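Long-range contacts in transcriptional regulator (Streptococcus dysgalactiae, PDB 4YV9), which binds short hydrophobic peptide (SHP) pheromones as a quorum-sensing receptor and probably regulates transcription through its DNA-binding domain: residues B[102-107]-B[128-133]; B[110-115]-B[148-153]; B[7-12]-B[35-40]; B[23-28]-B[48-53]. All blocks are in the same frame, centred on the assembly; numbering follows the deposited sequence.

Interaction 1 of 4, residues B[102-107]-B[128-133]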
loop_
_atom_site.group_PDB
_atom_site.type_symbol
_atom_site.label_atom_id
_atom_site.label_comp_id
_atom_site.label_asym_id
_atom_site.label_seq_id
_atom_site.Cartn_x
_atom_site.Cartn_y
_atom_site.Cartn_z
ATOM N N LYS B 102 6.871 -15.385 -24.309
ATOM C CA LYS B 102 6.775 -14.079 -23.656
ATOM C C LYS B 102 8.173 -13.564 -23.318
ATOM O O LYS B 102 8.752 -13.996 -22.324
ATOM C CB LYS B 102 5.926 -14.183 -22.388
ATOM C CG LYS B 102 4.585 -14.867 -22.587
ATOM C CD LYS B 102 3.655 -14.016 -23.414
ATOM C CE LYS B 102 2.484 -13.525 -22.578
ATOM N NZ LYS B 102 1.926 -12.232 -23.085
ATOM N N ASP B 103 8.704 -12.642 -24.124
ATOM C CA ASP B 103 10.136 -12.331 -24.067
ATOM C C ASP B 103 10.557 -11.774 -22.715
ATOM O O ASP B 103 11.481 -12.298 -22.094
ATOM C CB ASP B 103 10.541 -11.350 -25.172
ATOM C CG ASP B 103 12.057 -11.275 -25.365
ATOM O OD1 ASP B 103 12.716 -12.338 -25.456
ATOM O OD2 ASP B 103 12.601 -10.152 -25.423
ATOM N N TYR B 104 9.876 -10.734 -22.242
ATOM C CA TYR B 104 10.297 -10.093 -21.001
ATOM C C TYR B 104 10.076 -10.998 -19.796
ATOM O O TYR B 104 10.904 -11.026 -18.883
ATOM C CB TYR B 104 9.570 -8.765 -20.792
ATOM C CG TYR B 104 9.663 -7.846 -21.985
ATOM C CD1 TYR B 104 10.810 -7.803 -22.761
ATOM C CD2 TYR B 104 8.586 -7.044 -22.352
ATOM C CE1 TYR B 104 10.894 -6.984 -23.858
ATOM C CE2 TYR B 104 8.662 -6.220 -23.445
ATOM C CZ TYR B 104 9.815 -6.192 -24.193
ATOM O OH TYR B 104 9.893 -5.374 -25.289
ATOM N N GLU B 105 8.974 -11.739 -19.800
ATOM C CA GLU B 105 8.682 -12.678 -18.723
ATOM C C GLU B 105 9.738 -13.794 -18.627
ATOM O O GLU B 105 10.211 -14.120 -17.544
ATOM C CB GLU B 105 7.303 -13.306 -18.906
ATOM C CG GLU B 105 6.101 -12.373 -18.608
ATOM C CD GLU B 105 5.839 -11.386 -19.720
ATOM O OE1 GLU B 105 6.533 -11.469 -20.755
ATOM O OE2 GLU B 105 4.949 -10.520 -19.561
ATOM N N SER B 106 10.092 -14.397 -19.750
ATOM C CA SER B 106 11.037 -15.505 -19.684
ATOM C C SER B 106 12.409 -14.955 -19.354
ATOM O O SER B 106 13.151 -15.583 -18.611
ATOM C CB SER B 106 11.049 -16.325 -20.978
ATOM O OG SER B 106 11.330 -15.523 -22.106
ATOM N N THR B 107 12.736 -13.771 -19.877
ATOM C CA THR B 107 13.994 -13.118 -19.522
ATOM C C THR B 107 14.058 -12.916 -18.007
ATOM O O THR B 107 15.086 -13.164 -17.384
ATOM C CB THR B 107 14.179 -11.754 -20.247
ATOM O OG1 THR B 107 14.506 -11.982 -21.628
ATOM C CG2 THR B 107 15.313 -10.965 -19.593
ATOM N N THR B 128 19.143 -6.662 -23.099
ATOM C CA THR B 128 19.099 -5.443 -23.892
ATOM C C THR B 128 17.709 -5.179 -24.481
ATOM O O THR B 128 17.270 -4.035 -24.513
ATOM C CB THR B 128 20.149 -5.492 -25.014
ATOM O OG1 THR B 128 21.455 -5.503 -24.419
ATOM C CG2 THR B 128 20.025 -4.279 -25.928
ATOM N N ARG B 129 17.006 -6.220 -24.925
ATOM C CA ARG B 129 15.629 -6.024 -25.390
ATOM C C ARG B 129 14.760 -5.514 -24.252
ATOM O O ARG B 129 13.881 -4.669 -24.453
ATOM C CB ARG B 129 15.029 -7.313 -25.964
ATOM C CG ARG B 129 15.609 -7.719 -27.313
ATOM C CD ARG B 129 14.740 -8.747 -28.017
ATOM N NE ARG B 129 14.599 -9.989 -27.266
ATOM C CZ ARG B 129 15.436 -11.017 -27.362
ATOM N NH1 ARG B 129 16.484 -10.949 -28.172
ATOM N NH2 ARG B 129 15.226 -12.118 -26.650
ATOM N N LEU B 130 15.014 -6.015 -23.050
ATOM C CA LEU B 130 14.253 -5.590 -21.886
ATOM C C LEU B 130 14.577 -4.150 -21.490
ATOM O O LEU B 130 13.671 -3.380 -21.198
ATOM C CB LEU B 130 14.507 -6.524 -20.695
ATOM C CG LEU B 130 13.794 -6.087 -19.416
ATOM C CD1 LEU B 130 12.299 -6.206 -19.583
ATOM C CD2 LEU B 130 14.253 -6.877 -18.212
ATOM N N THR B 131 15.857 -3.788 -21.456
ATOM C CA THR B 131 16.215 -2.427 -21.055
ATOM C C THR B 131 15.732 -1.418 -22.111
ATOM O O THR B 131 15.273 -0.322 -21.769
ATOM C CB THR B 131 17.738 -2.265 -20.804
ATOM O OG1 THR B 131 18.492 -2.627 -21.970
ATOM C CG2 THR B 131 18.171 -3.128 -19.629
ATOM N N ASP B 132 15.811 -1.800 -23.383
ATOM C CA ASP B 132 15.261 -0.977 -24.451
ATOM C C ASP B 132 13.758 -0.752 -24.252
ATOM O O ASP B 132 13.283 0.380 -24.371
ATOM C CB ASP B 132 15.525 -1.603 -25.824
ATOM C CG ASP B 132 16.958 -1.405 -26.295
ATOM O OD1 ASP B 132 17.729 -0.693 -25.613
ATOM O OD2 ASP B 132 17.310 -1.959 -27.358
ATOM N N TYR B 133 13.013 -1.817 -23.948
ATOM C CA TYR B 133 11.595 -1.685 -23.606
ATOM C C TYR B 133 11.391 -0.705 -22.450
ATOM O O TYR B 133 10.513 0.168 -22.510
ATOM C CB TYR B 133 10.970 -3.041 -23.226
ATOM C CG TYR B 133 9.607 -2.882 -22.581
ATOM C CD1 TYR B 133 8.521 -2.425 -23.322
ATOM C CD2 TYR B 133 9.414 -3.148 -21.224
ATOM C CE1 TYR B 133 7.273 -2.246 -22.741
ATOM C CE2 TYR B 133 8.157 -2.977 -20.623
ATOM C CZ TYR B 133 7.097 -2.524 -21.394
ATOM O OH TYR B 133 5.866 -2.339 -20.831
#
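Asp103 and Arg129 close the solvent side of this contact with a side-on, two-point salt bridge. NE of Arg129 donates to OD2 of Asp103 at 2.7 Å in a nearly straight bond (174°), and NH2 of Arg129 donates to OD1 of Asp103 at 2.8 Å, somewhat bent. Both oxygens lie near the guanidinium plane, but the carboxylate is turned 36° against it: NH2 meets OD1 on its syn side, whereas NE comes to OD2 from above the carboxylate plane. A bend at chi3 brings NE round to face the acid. Next to it, the ring of Tyr104 forms an offset stack with that of Tyr133, centroids 4.7 Å apart and planes at 25°, with CE2 of Tyr104 over one face of the Tyr133 ring. The phenol end of Tyr104 reaches the root of the Tyr133 side chain, its OH 3.3 Å from CB of Tyr133. CD1 of Leu130 packs obliquely against the Tyr104 ring, 3.9 Å from CD1 of Tyr104. The hydroxyl of Tyr133 is satisfied by Glu144, and OE2 of Glu105 by Tyr143, both on helix 142-151, which also packs against Tyr104 and Leu130. Helices 103-113 and 124-136 thus meet within the C-terminal, TPR-like domain of Rgg, the axes of their short segments 10.0 Å apart at closest. With each carboxylate oxygen taking its own N-H, the ion pair fixes the rotation of both groups, and the opposite charges probably stabilise each other's ionised form at an edge whose interior is aromatic and aliphatic.

Interaction 2 of 4, residues B[110-115]-B[148-153]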
loop_
_atom_site.group_PDB
_atom_site.type_symbol
_atom_site.label_atom_id
_atom_site.label_comp_id
_atom_site.label_asym_id
_atom_site.label_seq_id
_atom_site.Cartn_x
_atom_site.Cartn_y
_atom_site.Cartn_z
ATOM N N LYS B 110 14.481 -16.390 -16.214
ATOM C CA LYS B 110 15.888 -16.785 -16.297
ATOM C C LYS B 110 16.726 -16.046 -15.259
ATOM O O LYS B 110 17.614 -16.632 -14.638
ATOM C CB LYS B 110 16.448 -16.526 -17.698
ATOM C CG LYS B 110 15.776 -17.338 -18.806
ATOM C CD LYS B 110 16.485 -17.143 -20.146
ATOM C CE LYS B 110 15.693 -17.756 -21.286
ATOM N NZ LYS B 110 16.430 -17.632 -22.581
ATOM N N ALA B 111 16.448 -14.758 -15.079
ATOM C CA ALA B 111 17.173 -13.949 -14.098
ATOM C C ALA B 111 16.969 -14.502 -12.695
ATOM O O ALA B 111 17.912 -14.620 -11.917
ATOM C CB ALA B 111 16.722 -12.488 -14.157
ATOM N N ILE B 112 15.726 -14.833 -12.376
ATOM C CA ILE B 112 15.395 -15.340 -11.049
ATOM C C ILE B 112 15.981 -16.720 -10.858
ATOM O O ILE B 112 16.587 -17.017 -9.826
ATOM C CB ILE B 112 13.869 -15.401 -10.823
ATOM C CG1 ILE B 112 13.302 -13.996 -10.713
ATOM C CG2 ILE B 112 13.539 -16.208 -9.569
ATOM C CD1 ILE B 112 11.829 -13.922 -11.048
ATOM N N LEU B 113 15.794 -17.561 -11.868
ATOM C CA LEU B 113 16.291 -18.932 -11.838
ATOM C C LEU B 113 17.808 -19.003 -11.687
ATOM O O LEU B 113 18.330 -19.962 -11.113
ATOM C CB LEU B 113 15.857 -19.675 -13.104
ATOM C CG LEU B 113 16.439 -21.063 -13.367
ATOM C CD1 LEU B 113 16.088 -22.001 -12.241
ATOM C CD2 LEU B 113 15.927 -21.592 -14.688
ATOM N N SER B 114 18.517 -17.999 -12.202
ATOM C CA SER B 114 19.979 -17.967 -12.100
ATOM C C SER B 114 20.450 -17.845 -10.652
ATOM O O SER B 114 21.598 -18.169 -10.340
ATOM C CB SER B 114 20.562 -16.809 -12.911
ATOM O OG SER B 114 20.217 -15.571 -12.319
ATOM N N SER B 115 19.568 -17.368 -9.772
ATOM C CA SER B 115 19.911 -17.202 -8.359
ATOM C C SER B 115 19.879 -18.506 -7.576
ATOM O O SER B 115 20.259 -18.531 -6.410
ATOM C CB SER B 115 18.979 -16.188 -7.688
ATOM O OG SER B 115 19.533 -14.881 -7.717
ATOM N N LEU B 148 12.461 -4.702 -13.751
ATOM C CA LEU B 148 13.748 -4.090 -13.451
ATOM C C LEU B 148 14.350 -4.661 -12.180
ATOM O O LEU B 148 15.529 -5.005 -12.146
ATOM C CB LEU B 148 13.623 -2.568 -13.309
ATOM C CG LEU B 148 14.884 -1.850 -12.820
ATOM C CD1 LEU B 148 15.931 -1.891 -13.903
ATOM C CD2 LEU B 148 14.599 -0.404 -12.417
ATOM N N GLY B 149 13.530 -4.757 -11.139
ATOM C CA GLY B 149 13.988 -5.247 -9.855
ATOM C C GLY B 149 14.570 -6.643 -9.974
ATOM O O GLY B 149 15.635 -6.921 -9.440
ATOM N N ASN B 150 13.899 -7.516 -10.713
ATOM C CA ASN B 150 14.331 -8.905 -10.756
ATOM C C ASN B 150 15.408 -9.198 -11.807
ATOM O O ASN B 150 16.036 -10.245 -11.763
ATOM C CB ASN B 150 13.115 -9.809 -10.955
ATOM C CG ASN B 150 12.300 -9.955 -9.679
ATOM O OD1 ASN B 150 12.844 -10.220 -8.612
ATOM N ND2 ASN B 150 11.005 -9.777 -9.783
ATOM N N CYS B 151 15.648 -8.266 -12.724
ATOM C CA CYS B 151 16.678 -8.465 -13.746
ATOM C C CYS B 151 17.938 -7.636 -13.497
ATOM O O CYS B 151 18.880 -7.695 -14.287
ATOM C CB CYS B 151 16.120 -8.135 -15.134
ATOM S SG CYS B 151 14.844 -9.300 -15.661
ATOM N N SER B 152 17.954 -6.881 -12.399
ATOM C CA SER B 152 19.013 -5.898 -12.138
ATOM C C SER B 152 20.416 -6.494 -12.118
ATOM O O SER B 152 21.394 -5.833 -12.480
ATOM C CB SER B 152 18.751 -5.178 -10.810
ATOM O OG SER B 152 17.656 -4.270 -10.944
ATOM N N ARG B 153 20.531 -7.743 -11.692
ATOM C CA ARG B 153 21.860 -8.353 -11.612
ATOM C C ARG B 153 22.498 -8.555 -12.982
ATOM O O ARG B 153 23.694 -8.830 -13.081
ATOM C CB ARG B 153 21.792 -9.686 -10.874
ATOM C CG ARG B 153 22.114 -9.586 -9.389
ATOM C CD ARG B 153 21.940 -10.943 -8.766
ATOM N NE ARG B 153 20.688 -11.502 -9.258
ATOM C CZ ARG B 153 20.530 -12.748 -9.686
ATOM N NH1 ARG B 153 21.560 -13.602 -9.682
ATOM N NH2 ARG B 153 19.331 -13.129 -10.125
#
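Ala111 meets the last turn of helix 142-151 with its methyl: CB lies 3.4 Å from the carbonyl O of Asn150 and 4.0 Å from SG of Cys151, and the two backbones come close here, CA of Ala111 being 5.5 Å from CA of Cys151. The carbonyl O of Ala111 takes a weak hydrogen bond from NH2 of Arg153, short at 2.7 Å but bent to 125°, with the oxygen near the guanidinium plane. One residue on, CG1 of Ile112 rests obliquely on CB of Asn150. The amide of Asn150 turns to a different partner: its ND2 donates to the backbone of the bound peptide, and Ile112 packs on a modified side chain of that ligand. The C-terminal ends of two helices of the TPR-like repeat domain therefore line part of the peptide site. Ser114 follows, its OG donating back to the carbonyl O of Ala111 at 2.5 Å; the same oxygen thus has the Ser114 hydroxyl and, weakly, Arg153 as donors. Chi1 of 69° sets OG between the backbone N and the carbonyl carbon, facing the preceding turn. Finally OG of Ser115 sits over one face of the Arg153 guanidinium, 3.1 Å from CZ, a position to which no N-H points.

Interaction 3 of 4, residues B[7-12]-B[35-40]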
loop_
_atom_site.group_PDB
_atom_site.type_symbol
_atom_site.label_atom_id
_atom_site.label_comp_id
_atom_site.label_asym_id
_atom_site.label_seq_id
_atom_site.Cartn_x
_atom_site.Cartn_y
_atom_site.Cartn_z
ATOM N N LYS B 7 -23.629 -10.406 -8.902
ATOM C CA LYS B 7 -23.691 -11.078 -7.618
ATOM C C LYS B 7 -22.905 -10.349 -6.530
ATOM O O LYS B 7 -23.365 -10.191 -5.400
ATOM C CB LYS B 7 -23.148 -12.485 -7.765
ATOM C CG LYS B 7 -23.080 -13.241 -6.471
ATOM C CD LYS B 7 -24.452 -13.477 -5.859
ATOM C CE LYS B 7 -24.398 -14.698 -4.914
ATOM N NZ LYS B 7 -23.430 -14.551 -3.776
ATOM N N THR B 8 -21.702 -9.922 -6.879
ATOM C CA THR B 8 -20.850 -9.248 -5.919
ATOM C C THR B 8 -21.397 -7.857 -5.605
ATOM O O THR B 8 -21.432 -7.446 -4.449
ATOM C CB THR B 8 -19.419 -9.158 -6.430
ATOM O OG1 THR B 8 -18.935 -10.485 -6.693
ATOM C CG2 THR B 8 -18.536 -8.484 -5.394
ATOM N N LEU B 9 -21.842 -7.133 -6.628
ATOM C CA LEU B 9 -22.512 -5.853 -6.390
ATOM C C LEU B 9 -23.687 -5.995 -5.419
ATOM O O LEU B 9 -23.825 -5.232 -4.460
ATOM C CB LEU B 9 -23.021 -5.241 -7.701
ATOM C CG LEU B 9 -23.809 -3.948 -7.451
ATOM C CD1 LEU B 9 -22.891 -2.896 -6.833
ATOM C CD2 LEU B 9 -24.459 -3.416 -8.721
ATOM N N ARG B 10 -24.541 -6.972 -5.682
ATOM C CA ARG B 10 -25.686 -7.244 -4.821
ATOM C C ARG B 10 -25.258 -7.461 -3.377
ATOM O O ARG B 10 -25.844 -6.895 -2.463
ATOM C CB ARG B 10 -26.447 -8.471 -5.325
ATOM C CG ARG B 10 -27.576 -8.942 -4.422
ATOM C CD ARG B 10 -28.237 -10.188 -5.021
ATOM N NE ARG B 10 -28.898 -11.017 -4.015
ATOM C CZ ARG B 10 -29.574 -12.134 -4.285
ATOM N NH1 ARG B 10 -29.681 -12.565 -5.536
ATOM N NH2 ARG B 10 -30.141 -12.824 -3.302
ATOM N N ARG B 11 -24.249 -8.309 -3.187
ATOM C CA ARG B 11 -23.752 -8.623 -1.856
ATOM C C ARG B 11 -23.216 -7.382 -1.152
ATOM O O ARG B 11 -23.501 -7.141 0.015
ATOM C CB ARG B 11 -22.654 -9.684 -1.934
ATOM C CG ARG B 11 -22.070 -10.076 -0.584
ATOM C CD ARG B 11 -21.112 -11.256 -0.703
ATOM N NE ARG B 11 -19.943 -10.945 -1.522
ATOM C CZ ARG B 11 -18.834 -10.377 -1.057
ATOM N NH1 ARG B 11 -18.737 -10.049 0.228
ATOM N NH2 ARG B 11 -17.821 -10.133 -1.879
ATOM N N LEU B 12 -22.425 -6.598 -1.860
ATOM C CA LEU B 12 -21.835 -5.417 -1.241
ATOM C C LEU B 12 -22.908 -4.370 -0.911
ATOM O O LEU B 12 -22.902 -3.769 0.163
ATOM C CB LEU B 12 -20.757 -4.837 -2.151
ATOM C CG LEU B 12 -19.517 -5.719 -2.287
ATOM C CD1 LEU B 12 -18.659 -5.252 -3.440
ATOM C CD2 LEU B 12 -18.712 -5.702 -1.004
ATOM N N ARG B 35 -31.554 -6.398 -12.932
ATOM C CA ARG B 35 -31.249 -7.372 -13.973
ATOM C C ARG B 35 -29.740 -7.639 -13.983
ATOM O O ARG B 35 -29.315 -8.772 -14.182
ATOM C CB ARG B 35 -31.758 -6.913 -15.340
ATOM C CG ARG B 35 -33.277 -7.105 -15.479
ATOM C CD ARG B 35 -33.822 -6.868 -16.891
ATOM N NE ARG B 35 -33.223 -7.744 -17.898
ATOM C CZ ARG B 35 -33.786 -8.848 -18.398
ATOM N NH1 ARG B 35 -34.987 -9.253 -17.997
ATOM N NH2 ARG B 35 -33.139 -9.552 -19.315
ATOM N N PHE B 36 -28.945 -6.607 -13.721
ATOM C CA PHE B 36 -27.500 -6.795 -13.593
ATOM C C PHE B 36 -27.120 -7.671 -12.395
ATOM O O PHE B 36 -26.292 -8.580 -12.521
ATOM C CB PHE B 36 -26.776 -5.451 -13.480
ATOM C CG PHE B 36 -25.316 -5.592 -13.166
ATOM C CD1 PHE B 36 -24.497 -6.377 -13.972
ATOM C CD2 PHE B 36 -24.767 -4.968 -12.062
ATOM C CE1 PHE B 36 -23.143 -6.527 -13.675
ATOM C CE2 PHE B 36 -23.416 -5.107 -11.760
ATOM C CZ PHE B 36 -22.605 -5.883 -12.565
ATOM N N GLU B 37 -27.696 -7.399 -11.229
ATOM C CA GLU B 37 -27.360 -8.189 -10.044
ATOM C C GLU B 37 -27.722 -9.653 -10.232
ATOM O O GLU B 37 -27.041 -10.538 -9.720
ATOM C CB GLU B 37 -28.058 -7.641 -8.810
ATOM C CG GLU B 37 -27.531 -6.294 -8.395
ATOM C CD GLU B 37 -28.099 -5.829 -7.074
ATOM O OE1 GLU B 37 -29.105 -6.412 -6.621
ATOM O OE2 GLU B 37 -27.549 -4.861 -6.502
ATOM N N ARG B 38 -28.798 -9.896 -10.974
ATOM C CA ARG B 38 -29.254 -11.259 -11.227
ATOM C C ARG B 38 -28.525 -11.936 -12.395
ATOM O O ARG B 38 -28.707 -13.129 -12.637
ATOM C CB ARG B 38 -30.764 -11.263 -11.476
ATOM C CG ARG B 38 -31.588 -10.924 -10.242
ATOM C CD ARG B 38 -33.023 -11.394 -10.392
ATOM N NE ARG B 38 -33.724 -10.643 -11.423
ATOM C CZ ARG B 38 -34.253 -9.442 -11.223
ATOM N NH1 ARG B 38 -34.155 -8.876 -10.027
ATOM N NH2 ARG B 38 -34.882 -8.810 -12.208
ATOM N N GLY B 39 -27.706 -11.178 -13.117
ATOM C CA GLY B 39 -26.959 -11.726 -14.237
ATOM C C GLY B 39 -27.766 -11.902 -15.513
ATOM O O GLY B 39 -27.331 -12.593 -16.438
ATOM N N GLU B 40 -28.946 -11.290 -15.571
ATOM C CA GLU B 40 -29.781 -11.374 -16.776
ATOM C C GLU B 40 -29.295 -10.381 -17.821
ATOM O O GLU B 40 -29.421 -10.606 -19.017
ATOM C CB GLU B 40 -31.250 -11.088 -16.460
ATOM C CG GLU B 40 -31.905 -12.025 -15.471
ATOM C CD GLU B 40 -33.221 -11.471 -14.962
ATOM O OE1 GLU B 40 -33.363 -10.232 -14.922
ATOM O OE2 GLU B 40 -34.122 -12.264 -14.616
#
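Helix 6-15 passes the C-terminal end of helix 30-37 with the CA atoms of Lys7 and Glu37 5.3 Å apart, just before helix 30-37 closes in a Schellman motif at Gly39, whose phi is positive (79°). Glu37 has the largest share of the contact. Its extended chain lies across Arg10 at about a right angle, with CD 3.6 Å from CB of Arg10 and OE2 3.5 Å from CA of Arg10. The carboxylate is thus laid against the helix surface, while its charge is answered from the next turn by Arg13, whose NE forms a salt bridge with OE2. The guanidinium of Arg10 leads away, NE remaining 5.3 Å from OE1 of Glu37. Both helices belong to the helix-turn-helix domain, presumed to bind DNA, and on the inner side of this contact lies its hydrophobic core. There chi1 of 176° sets CG of Leu9 anti to the backbone N, and from CG the CD2 methyl reaches the edge of the Phe36 ring, in its plane and 3.6 Å from CE2. Leu51 and Leu52 of helix 45-54 pack on Leu9, and Leu48 on Phe36.

Interaction 4 of 4, residues B[23-28]-B[48-53]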
loop_
_atom_site.group_PDB
_atom_site.type_symbol
_atom_site.label_atom_id
_atom_site.label_comp_id
_atom_site.label_asym_id
_atom_site.label_seq_id
_atom_site.Cartn_x
_atom_site.Cartn_y
_atom_site.Cartn_z
ATOM N N LEU B 23 -29.815 3.830 -5.607
ATOM C CA LEU B 23 -28.734 3.794 -6.574
ATOM C C LEU B 23 -29.146 4.196 -7.986
ATOM O O LEU B 23 -28.292 4.526 -8.816
ATOM C CB LEU B 23 -28.141 2.388 -6.630
ATOM C CG LEU B 23 -27.430 1.991 -5.340
ATOM C CD1 LEU B 23 -26.838 0.598 -5.497
ATOM C CD2 LEU B 23 -26.373 3.004 -5.086
ATOM N N ALA B 24 -30.442 4.088 -8.275
ATOM C CA ALA B 24 -30.962 4.412 -9.596
ATOM C C ALA B 24 -30.855 5.902 -9.896
ATOM O O ALA B 24 -31.040 6.730 -9.013
ATOM C CB ALA B 24 -32.444 3.955 -9.727
ATOM N N ASP B 25 -30.581 6.231 -11.153
ATOM C CA ASP B 25 -30.607 7.615 -11.616
ATOM C C ASP B 25 -30.873 7.630 -13.108
ATOM O O ASP B 25 -31.337 6.634 -13.663
ATOM C CB ASP B 25 -29.296 8.354 -11.274
ATOM C CG ASP B 25 -28.055 7.669 -11.835
ATOM O OD1 ASP B 25 -28.166 6.895 -12.816
ATOM O OD2 ASP B 25 -26.949 7.942 -11.311
ATOM N N GLU B 26 -30.583 8.756 -13.760
ATOM C CA GLU B 26 -30.749 8.880 -15.204
ATOM C C GLU B 26 -29.885 7.911 -16.014
ATOM O O GLU B 26 -30.131 7.708 -17.199
ATOM C CB GLU B 26 -30.440 10.315 -15.645
ATOM C CG GLU B 26 -29.057 10.796 -15.231
ATOM C CD GLU B 26 -28.744 12.199 -15.728
ATOM O OE1 GLU B 26 -29.353 12.637 -16.734
ATOM O OE2 GLU B 26 -27.887 12.866 -15.105
ATOM N N HIS B 27 -28.867 7.329 -15.391
ATOM C CA HIS B 27 -27.942 6.454 -16.110
ATOM C C HIS B 27 -28.368 4.984 -16.044
ATOM O O HIS B 27 -28.186 4.241 -17.001
ATOM C CB HIS B 27 -26.515 6.614 -15.558
ATOM C CG HIS B 27 -26.068 8.040 -15.444
ATOM N ND1 HIS B 27 -25.748 8.810 -16.541
ATOM C CD2 HIS B 27 -25.905 8.842 -14.361
ATOM C CE1 HIS B 27 -25.407 10.023 -16.142
ATOM N NE2 HIS B 27 -25.491 10.067 -14.825
ATOM N N LEU B 28 -28.925 4.573 -14.912
ATOM C CA LEU B 28 -29.376 3.196 -14.733
ATOM C C LEU B 28 -30.670 3.151 -13.941
ATOM O O LEU B 28 -30.747 3.729 -12.873
ATOM C CB LEU B 28 -28.318 2.351 -14.010
ATOM C CG LEU B 28 -27.204 1.674 -14.802
ATOM C CD1 LEU B 28 -26.339 0.805 -13.866
ATOM C CD2 LEU B 28 -27.742 0.844 -15.958
ATOM N N LEU B 48 -21.237 0.778 -13.926
ATOM C CA LEU B 48 -20.892 0.069 -12.701
ATOM C C LEU B 48 -20.096 0.971 -11.764
ATOM O O LEU B 48 -20.360 1.012 -10.557
ATOM C CB LEU B 48 -20.088 -1.200 -13.002
ATOM C CG LEU B 48 -19.617 -1.982 -11.769
ATOM C CD1 LEU B 48 -20.775 -2.314 -10.841
ATOM C CD2 LEU B 48 -18.911 -3.255 -12.205
ATOM N N LEU B 49 -19.132 1.700 -12.318
ATOM C CA LEU B 49 -18.320 2.618 -11.504
ATOM C C LEU B 49 -19.151 3.679 -10.803
ATOM O O LEU B 49 -18.840 4.059 -9.676
ATOM C CB LEU B 49 -17.255 3.302 -12.351
ATOM C CG LEU B 49 -15.852 2.694 -12.258
ATOM C CD1 LEU B 49 -15.856 1.239 -12.666
ATOM C CD2 LEU B 49 -14.886 3.470 -13.116
ATOM N N ASN B 50 -20.181 4.165 -11.489
ATOM C CA ASN B 50 -21.138 5.119 -10.921
ATOM C C ASN B 50 -21.855 4.527 -9.706
ATOM O O ASN B 50 -21.996 5.185 -8.675
ATOM C CB ASN B 50 -22.154 5.533 -12.001
ATOM C CG ASN B 50 -23.117 6.645 -11.544
ATOM O OD1 ASN B 50 -22.722 7.599 -10.883
ATOM N ND2 ASN B 50 -24.387 6.517 -11.922
ATOM N N LEU B 51 -22.312 3.282 -9.840
ATOM C CA LEU B 51 -22.950 2.562 -8.735
ATOM C C LEU B 51 -22.010 2.401 -7.558
ATOM O O LEU B 51 -22.379 2.645 -6.403
ATOM C CB LEU B 51 -23.418 1.173 -9.183
ATOM C CG LEU B 51 -24.483 1.073 -10.256
ATOM C CD1 LEU B 51 -24.680 -0.399 -10.687
ATOM C CD2 LEU B 51 -25.784 1.663 -9.734
ATOM N N LEU B 52 -20.798 1.951 -7.851
ATOM C CA LEU B 52 -19.778 1.761 -6.834
ATOM C C LEU B 52 -19.442 3.053 -6.086
ATOM O O LEU B 52 -19.284 3.061 -4.865
ATOM C CB LEU B 52 -18.515 1.205 -7.478
ATOM C CG LEU B 52 -18.670 -0.229 -7.984
ATOM C CD1 LEU B 52 -17.337 -0.753 -8.509
ATOM C CD2 LEU B 52 -19.192 -1.097 -6.849
ATOM N N ASP B 53 -19.300 4.134 -6.839
ATOM C CA ASP B 53 -19.019 5.429 -6.241
ATOM C C ASP B 53 -20.130 5.823 -5.249
ATOM O O ASP B 53 -19.846 6.354 -4.172
ATOM C CB ASP B 53 -18.849 6.484 -7.338
ATOM C CG ASP B 53 -18.594 7.870 -6.782
ATOM O OD1 ASP B 53 -17.770 8.009 -5.867
ATOM O OD2 ASP B 53 -19.233 8.835 -7.263
#
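The Asp25 carboxylate and the Asn50 amide meet tip to tip and nearly coplanar, 19° apart, while the His27 ring stands across the amide at 89°. ND2 of Asn50 donates to the syn lone pair of Asp25 OD2 at 3.0 Å, the oxygen lying in the amide plane. CD2 of His27 is 3.7 Å from the same ND2; CG of Glu26 lies over the centre of one face of the imidazole, and OD2 of Asp25 is at its edge. OD1 of Asp25 is held by two backbone donors: N of His27 at 2.7 Å, from above the carboxylate plane, and N of Leu28 at 3.2 Å, nearly in line with the C-O bond. This Asx turn shapes the loop between helices 20-23 and 30-37 of the helix-turn-helix domain, and leaves OD2 to reach Asn50 on helix 45-54. OD2 is shared with Lys54, whose NZ forms a salt bridge with it. Beside the polar group the packing is aliphatic. Leu51 spreads its two methyls between the ends of the loop: CD1 meets CD1 of Leu28 at 3.8 Å, and CD2 lies 4.0 Å from CB of Leu23. Ile33 and Ile43 continue this packing around Leu51.

From the N terminus, interaction 3 opens first on helix 6-15; interaction 4 opens at 23-28 before 35-40 closes interaction 3, and itself closes on helix 45-54. The two therefore cross along the chain, and they touch in space through Leu9 and Leu51, tying three helices and the loop at 23-28 into one core. Interactions 1 and 2 follow in the C-terminal, TPR-like domain and cross likewise: both start from helix 103-113, interaction 1 closing on helix 124-136 and interaction 2 on helix 142-151, with Leu130 packed on Cys151 where they join. The two pairs are in series; contact centres of one pair lie 41 to 45 Å from those of the other, and interactions 1, 3 and 4 also touch the second subunit.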